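Local coordinates for hydroxyethylthiazole kinase (Pyrococcus horikoshii, PDB 3HPD) that catalyses ATP- and magnesium-dependent phosphorylation of the hydroxyl group of 4-methyl-5-beta-hydroxyethylthiazole, a step in thiamine diphosphate biosynthesis, at the interface of chains A and B. Sequence-based numbering; all coordinates share one arbitrary frame. Chains: chain A/B, Hydroxyethylthiazole kinase.

Contact 1: the interface of chains A and B. Residues chain A 67-68, 99, 101-102; chain B 44, 46, 49, 53.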
# COMPACT_ATOMS: atom_id res chain seq x y z
N LEU A 67 2.33 7.49 12.57
CA LEU A 67 3.57 7.63 13.32
C LEU A 67 3.69 6.80 14.60
O LEU A 67 2.71 6.26 15.10
CB LEU A 67 3.80 9.11 13.69
CG LEU A 67 2.71 9.93 14.40
CD1 LEU A 67 1.69 9.04 15.10
CD2 LEU A 67 3.38 10.87 15.39
N ASP A 68 4.92 6.70 15.08
CA ASP A 68 5.24 6.04 16.33
C ASP A 68 6.53 6.70 16.81
O ASP A 68 7.04 7.61 16.14
CB ASP A 68 5.39 4.50 16.19
CG ASP A 68 6.46 4.08 15.19
OD1 ASP A 68 7.51 4.74 15.11
OD2 ASP A 68 6.25 3.05 14.51
N THR A 99 -5.42 13.07 18.67
CA THR A 99 -4.63 12.52 19.78
C THR A 99 -3.58 13.55 20.13
O THR A 99 -3.12 14.29 19.26
CB THR A 99 -3.92 11.19 19.41
OG1 THR A 99 -2.87 11.45 18.47
CG2 THR A 99 -4.91 10.19 18.82
N PHE A 101 -0.60 13.00 21.00
CA PHE A 101 0.65 12.56 20.37
C PHE A 101 0.83 13.21 19.00
O PHE A 101 1.91 13.72 18.69
CB PHE A 101 0.64 11.03 20.24
CG PHE A 101 1.94 10.45 19.73
CD1 PHE A 101 3.16 10.86 20.26
CD2 PHE A 101 1.93 9.45 18.76
CE1 PHE A 101 4.36 10.29 19.82
CE2 PHE A 101 3.12 8.87 18.32
CZ PHE A 101 4.34 9.29 18.85
N ARG A 102 -0.22 13.22 18.19
CA ARG A 102 -0.15 13.81 16.86
C ARG A 102 -0.06 15.33 16.92
O ARG A 102 0.65 15.95 16.13
CB ARG A 102 -1.35 13.37 16.03
CG ARG A 102 -1.36 11.88 15.82
CD ARG A 102 -2.54 11.39 15.02
NE ARG A 102 -2.46 9.95 14.87
CZ ARG A 102 -2.58 9.31 13.71
NH1 ARG A 102 -2.80 10.00 12.60
NH2 ARG A 102 -2.47 7.99 13.67
N ALA B 44 -3.74 3.22 13.22
CA ALA B 44 -2.83 3.73 14.24
C ALA B 44 -2.35 2.58 15.11
O ALA B 44 -3.11 1.64 15.40
CB ALA B 44 -3.54 4.77 15.09
N ALA B 46 0.80 3.32 17.44
CA ALA B 46 1.68 3.85 18.48
C ALA B 46 1.09 3.73 19.88
O ALA B 46 -0.04 4.16 20.12
CB ALA B 46 2.04 5.31 18.19
N GLU B 49 -0.61 6.67 21.57
CA GLU B 49 -1.93 7.18 21.23
C GLU B 49 -3.02 6.11 21.16
O GLU B 49 -4.16 6.41 20.81
CB GLU B 49 -1.89 7.92 19.88
CG GLU B 49 -1.70 7.01 18.67
CD GLU B 49 -1.70 7.78 17.35
OE1 GLU B 49 -2.01 8.99 17.36
OE2 GLU B 49 -1.40 7.16 16.31
N MET B 53 -7.05 6.87 20.64
CA MET B 53 -7.62 6.45 19.36
C MET B 53 -8.74 5.43 19.55
O MET B 53 -9.78 5.51 18.89
CB MET B 53 -6.51 5.87 18.47
CG MET B 53 -6.83 5.95 16.98
SD MET B 53 -7.11 7.65 16.44
CE MET B 53 -5.48 8.12 15.85
O HOH W 1 0.17 5.18 15.31
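A:Arg102 and B:Glu49 form the salt bridge at the tight end of this patch, part of the subunit interface of a Thz-family kinase whose deposited assembly is a trimer. The arginine comes from the first turn of helix 100-112; the glutamate sits just before helix 50-56 of the other chain. The grip is side-on: A:Arg102 NE meets the syn lone pair of B:Glu49 OE1 at 2.7 Å, while A:Arg102 NH2 reaches B:Glu49 OE2 at 3.0 Å from somewhat above the carboxylate plane. Guanidinium and carboxylate are nearly coplanar, 19° apart. A second donor, the A:Thr99 hydroxyl OG1, meets B:Glu49 OE1 at 2.8 Å almost along its C-O axis. That hydroxyl lies between backbone N and carbonyl carbon (chi1 70°), where it also accepts the backbone N-H of A:Arg102, tying the helix start to the carboxylate. Donors on both oxygens hold the carboxylate's rotation and would probably favour its charged form. The B:Met53 methyl CE packs against A:Thr99 CG2 at 3.7 Å and also touches the guanidinium carbon.

The other side is wetter. Water 1 joins B:Glu49 OE2, at 2.7 Å, to the A:Leu67 carbonyl O and the B:Ala46 backbone N. Here the direct contacts are carried by one methyl: B:Ala46 CB lies 3.7 Å from A:Phe101 CE2 on the ring and also touches the backbone at A:Leu67 and A:Asp68.

Contact 2: the interface of chains A and B. Residues chain A 25, 29, 191, 239; chain B 28, 31-32.
B:Asn32 accepts a hydrogen bond from A:Thr191 here, where helix 27-37 of one Thz-family kinase subunit presents successive turns to its neighbour. The A:Thr191 backbone N-H points almost straight at the side-chain oxygen, with A:Thr191 N to B:Asn32 OD1 at 2.7 Å, and lies in the carbonyl plane of that amide. One turn earlier, B:Asn28 uses its amide nitrogen instead: B:Asn28 ND2 donates to A:Val25 O at 2.9 Å, with 154° at the hydrogen. The acceptor stays close to the B:Asn28 amide plane, although the donor is tilted from the plane of the valine carbonyl. B:Asn28 CG lies anti to the backbone N (chi1 -174°), which turns ND2 toward the A:Val25 carbonyl.

Water mediates the next group of contacts. Water 2 lies 2.8 Å from A:Thr191 O and 3.1 Å from each of B:Asn28 ND2 and B:Asn32 ND2, bringing both amides to the same threonine.

Carbon contacts come from A:Thr191 and A:Val25. A:Thr191 CG2 sits between its own backbone N and carbonyl carbon, directed at the helix, and meets B:Asn32 CG at 3.7 Å and B:Ala31 CB at 3.9 Å. A:Val25 CG1 rests on B:Asn28 CA, crossing that side chain at about a right angle.

A:His239 makes a separate, loose approach: A:His239 ND1 and B:Asn32 ND2 are 3.9 Å apart, too far for a hydrogen bond, with ring and amide planes 61° apart.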
# COMPACT_ATOMS: atom_id res chain seq x y z
N VAL A 25 -0.44 3.90 4.95
CA VAL A 25 -1.62 3.83 4.11
C VAL A 25 -1.43 4.52 2.76
O VAL A 25 -2.05 4.13 1.77
CB VAL A 25 -2.84 4.47 4.82
CG1 VAL A 25 -4.08 4.37 3.94
CG2 VAL A 25 -3.08 3.79 6.15
N THR A 29 0.33 5.05 -2.98
CA THR A 29 -0.60 6.03 -3.46
C THR A 29 0.03 7.42 -3.72
O THR A 29 -0.13 7.98 -4.81
CB THR A 29 -1.75 6.00 -2.42
OG1 THR A 29 -2.94 5.50 -3.04
CG2 THR A 29 -1.92 7.28 -1.77
N THR A 191 -9.15 7.08 0.46
CA THR A 191 -8.29 7.43 1.58
C THR A 191 -6.99 8.14 1.20
O THR A 191 -6.39 7.86 0.15
CB THR A 191 -7.95 6.18 2.42
OG1 THR A 191 -7.41 6.60 3.68
CG2 THR A 191 -6.94 5.29 1.70
N HIS A 239 -10.68 6.40 -8.06
CA HIS A 239 -9.32 6.46 -7.52
C HIS A 239 -8.30 6.28 -8.64
O HIS A 239 -7.33 7.03 -8.73
CB HIS A 239 -9.13 5.35 -6.47
CG HIS A 239 -7.78 5.35 -5.82
ND1 HIS A 239 -7.34 4.31 -5.03
CD2 HIS A 239 -6.78 6.26 -5.84
CE1 HIS A 239 -6.12 4.57 -4.59
NE2 HIS A 239 -5.76 5.75 -5.07
N ASN B 28 -3.82 0.41 2.72
CA ASN B 28 -4.62 1.25 1.82
C ASN B 28 -5.91 0.58 1.39
O ASN B 28 -6.99 1.16 1.34
CB ASN B 28 -3.79 1.56 0.58
CG ASN B 28 -4.48 2.53 -0.35
OD1 ASN B 28 -5.18 2.13 -1.28
ND2 ASN B 28 -4.32 3.81 -0.07
N ALA B 31 -8.60 0.35 4.09
CA ALA B 31 -9.07 1.70 4.37
C ALA B 31 -10.07 2.10 3.30
O ALA B 31 -11.14 2.64 3.60
CB ALA B 31 -7.91 2.68 4.39
N ASN B 32 -9.73 1.84 2.04
CA ASN B 32 -10.61 2.18 0.94
C ASN B 32 -11.85 1.30 0.90
O ASN B 32 -12.91 1.73 0.43
CB ASN B 32 -9.87 2.13 -0.39
CG ASN B 32 -9.07 3.38 -0.65
OD1 ASN B 32 -9.50 4.48 -0.29
ND2 ASN B 32 -7.91 3.23 -1.28
O HOH W 2 -6.16 5.76 -1.61

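Contact 3: the interface of chains A and B. Residues chain A 24-25; chain B 27-28, 31, 43.
A:Val25 packs against B:Met43 and B:Met27 of the neighbouring Thz-family kinase subunit, between the start of helix 27-37 and the end of strand 40-43. At this apolar centre A:Val25 CG2 meets B:Met43 CG at 3.9 Å and touches CB of the same residue; the two side chains cross at about a right angle. Strand residue B:Met43 is predicted to bind the thiazole substrate, so A:Val25 may help to position part of that pocket from the other chain. The second methyl, A:Val25 CG1, faces the backbone of the helix, 3.9 Å from B:Met27 O.

Beside the valine, B:Met27 lies along the A:Phe24-A:Val25 backbone. B:Met27 CG, placed anti to its own carbonyl carbon (chi1 -75°), lies 3.8 Å from A:Phe24 CB. A bend at chi2 (-82°) then keeps the sulfur B:Met27 SD close as well, 3.8 Å from that same A:Phe24 CB and 4.1 Å from A:Val25 CG2. A:Phe24 thus meets B:Met27 through its CB and backbone rather than its ring.

Toward the rim the contacts turn to backbone oxygens: A:Phe24 O faces B:Met27 CB at 3.6 Å, and the A:Val25 carbonyl takes the amide hydrogen bond from B:Asn28 that borders the apolar packing.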
# COMPACT_ATOMS: atom_id res chain seq x y z
N PHE A 24 1.96 4.56 6.34
CA PHE A 24 1.79 3.27 5.68
C PHE A 24 0.62 3.14 4.72
O PHE A 24 0.68 2.35 3.78
CB PHE A 24 1.70 2.17 6.73
CG PHE A 24 2.91 2.09 7.62
CD1 PHE A 24 4.18 1.92 7.08
CD2 PHE A 24 2.78 2.21 9.00
CE1 PHE A 24 5.31 1.87 7.90
CE2 PHE A 24 3.89 2.16 9.83
CZ PHE A 24 5.16 1.99 9.28
N VAL A 25 -0.44 3.90 4.95
CA VAL A 25 -1.62 3.83 4.11
C VAL A 25 -1.43 4.52 2.76
O VAL A 25 -2.05 4.13 1.77
CB VAL A 25 -2.84 4.47 4.82
CG1 VAL A 25 -4.08 4.37 3.94
CG2 VAL A 25 -3.08 3.79 6.15
N MET B 27 -2.99 -1.99 4.26
CA MET B 27 -3.22 -0.66 4.82
C MET B 27 -4.17 0.21 3.98
O MET B 27 -5.19 0.68 4.48
CB MET B 27 -1.89 0.09 4.97
CG MET B 27 -1.02 -0.37 6.14
SD MET B 27 -1.51 0.36 7.73
CE MET B 27 -0.48 -0.60 8.87
N ASN B 28 -3.82 0.41 2.72
CA ASN B 28 -4.62 1.25 1.82
C ASN B 28 -5.91 0.58 1.39
O ASN B 28 -6.99 1.16 1.34
CB ASN B 28 -3.79 1.56 0.58
CG ASN B 28 -4.48 2.53 -0.35
OD1 ASN B 28 -5.18 2.13 -1.28
ND2 ASN B 28 -4.32 3.81 -0.07
N ALA B 31 -8.60 0.35 4.09
CA ALA B 31 -9.07 1.70 4.37
C ALA B 31 -10.07 2.10 3.30
O ALA B 31 -11.14 2.64 3.60
CB ALA B 31 -7.91 2.68 4.39
N MET B 43 -5.96 4.15 10.82
CA MET B 43 -4.89 3.20 11.08
C MET B 43 -3.91 3.84 12.06
O MET B 43 -3.34 4.90 11.78
CB MET B 43 -4.16 2.84 9.78
CG MET B 43 -4.83 1.73 8.96
SD MET B 43 -6.52 2.11 8.46
CE MET B 43 -6.93 0.63 7.53

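Contacts 2 and 3 are neighbours, with centres of their C-alpha atoms about 6 Å apart, and they share A:Val25, B:Asn28 and B:Ala31. Helix 27-37 of chain B serves both. Contact 1 lies about 14 Å from contact 3 and 19 Å from contact 2 by the same measure, so contact 3 falls between a charged end and an amide-rich end. B:Met43 and B:Ala44 run on from contact 3 into contact 1. With three copies in the deposited assembly, repetition of such patches could close a ring, and B:Met43 places the interface close to the predicted substrate pocket, so neighbouring subunits may contribute to its surroundings.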